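Local structure of glycerol trinitrate reductase (Agrobacterium tumefaciens, 5EPD) at residues P139-S143 / L202-F206. The protein is an old yellow enzyme-type oxidoreductase that probably uses FMN to reduce glycerol trinitrate. Residues are numbered along the deposited sequence; the frame is centred on the assembly and turned at random.
Sequences PVAPS and LLEQF
Pro142 lays its CB over one face of Phe206 and presents its CG-CD edge to Gln205, an example of a proline packing on a helix through van der Waals and CH-pi contacts, with no hydrogen bond between 139-143 and 202-206. The pyrrolidine CB of Pro142 stands 3.5 Å from the centroid of the Phe206 ring and only 6° off its normal, a CH-pi contact centred over one face. Beyond CB, the proline ring turns to the helix backbone: Pro142 CG rests 3.6 Å from the carbonyl O of Gln205, and its CD packs against Gln205 CB at the same separation. Gln205 crosses the proline at about a right angle. With CG anti to its own carbonyl carbon (chi1 -79°) and the chain extended beyond, it carries OE1 past Pro142 CD to within 3.7 Å of Ala141 CB. These are van der Waals approaches; the buried amide finds its polar partners in Gly200 O and Val124 O for NE2 and in the backbone N of Arg126 for OE1, bonds that should fix its rotation. Leu202 CD1 comes no nearer than 4.2 Å to Val140 O, while helix 171-187 and helix 227-240 supply further neighbours of Phe206. Thus strand 140-141, in the connection between barrel strands 117-122 and 193-196, packs on the short helix following the second, within the TIM barrel fold of the old yellow enzyme family.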
# COMPACT_ATOMS: atom_id res chain seq x y z
N PRO A 139 -4.27 -16.18 -12.81
CA PRO A 139 -3.80 -15.57 -11.56
C PRO A 139 -3.83 -16.58 -10.42
O PRO A 139 -4.51 -17.63 -10.52
CB PRO A 139 -4.83 -14.47 -11.29
CG PRO A 139 -5.66 -14.32 -12.51
CD PRO A 139 -5.56 -15.62 -13.24
N VAL A 140 -3.12 -16.29 -9.35
CA VAL A 140 -3.05 -17.24 -8.23
C VAL A 140 -3.77 -16.72 -6.99
O VAL A 140 -3.95 -15.52 -6.81
CB VAL A 140 -1.60 -17.65 -7.90
CG1 VAL A 140 -0.97 -18.32 -9.11
CG2 VAL A 140 -0.79 -16.44 -7.42
N ALA A 141 -4.21 -17.66 -6.14
CA ALA A 141 -5.11 -17.35 -5.04
C ALA A 141 -5.09 -18.53 -4.07
O ALA A 141 -4.66 -19.64 -4.44
CB ALA A 141 -6.50 -17.14 -5.60
N PRO A 142 -5.57 -18.33 -2.83
CA PRO A 142 -5.66 -19.46 -1.89
C PRO A 142 -6.65 -20.56 -2.34
O PRO A 142 -6.37 -21.75 -2.18
CB PRO A 142 -6.13 -18.80 -0.58
CG PRO A 142 -6.86 -17.56 -1.01
CD PRO A 142 -6.12 -17.09 -2.24
N SER A 143 -7.79 -20.15 -2.91
CA SER A 143 -8.81 -21.06 -3.42
C SER A 143 -9.23 -20.54 -4.78
O SER A 143 -9.12 -19.34 -5.05
CB SER A 143 -10.00 -21.09 -2.47
OG SER A 143 -9.58 -21.38 -1.15
N LEU A 202 -3.58 -10.62 -2.34
CA LEU A 202 -3.24 -12.01 -2.01
C LEU A 202 -3.36 -12.32 -0.53
O LEU A 202 -4.02 -13.31 -0.11
CB LEU A 202 -1.83 -12.38 -2.48
CG LEU A 202 -1.41 -13.85 -2.27
CD1 LEU A 202 -2.31 -14.82 -3.03
CD2 LEU A 202 0.03 -14.08 -2.68
N LEU A 203 -2.72 -11.49 0.27
CA LEU A 203 -2.55 -11.84 1.67
C LEU A 203 -3.88 -11.76 2.41
O LEU A 203 -4.09 -12.52 3.35
CB LEU A 203 -1.47 -10.98 2.34
CG LEU A 203 -0.11 -10.88 1.61
CD1 LEU A 203 0.89 -9.99 2.35
CD2 LEU A 203 0.45 -12.28 1.36
N GLU A 204 -4.76 -10.82 2.00
CA GLU A 204 -6.09 -10.69 2.58
C GLU A 204 -7.00 -11.83 2.07
O GLU A 204 -7.92 -12.30 2.79
CB GLU A 204 -6.73 -9.32 2.28
CG GLU A 204 -8.12 -9.16 2.93
CD GLU A 204 -8.85 -7.85 2.62
OE1 GLU A 204 -9.37 -7.69 1.49
OE2 GLU A 204 -8.96 -7.01 3.53
N GLN A 205 -6.76 -12.28 0.84
CA GLN A 205 -7.54 -13.38 0.30
C GLN A 205 -7.37 -14.58 1.22
O GLN A 205 -8.30 -15.33 1.42
CB GLN A 205 -7.09 -13.76 -1.11
CG GLN A 205 -7.61 -12.86 -2.21
CD GLN A 205 -6.67 -12.82 -3.39
OE1 GLN A 205 -6.19 -13.87 -3.86
NE2 GLN A 205 -6.40 -11.62 -3.89
N PHE A 206 -6.15 -14.75 1.74
CA PHE A 206 -5.84 -15.83 2.67
C PHE A 206 -6.46 -15.58 4.04
O PHE A 206 -6.98 -16.51 4.65
CB PHE A 206 -4.30 -16.00 2.82
CG PHE A 206 -3.68 -16.97 1.84
CD1 PHE A 206 -3.32 -16.55 0.57
CD2 PHE A 206 -3.45 -18.30 2.20
CE1 PHE A 206 -2.74 -17.43 -0.33
CE2 PHE A 206 -2.88 -19.19 1.29
CZ PHE A 206 -2.51 -18.76 0.03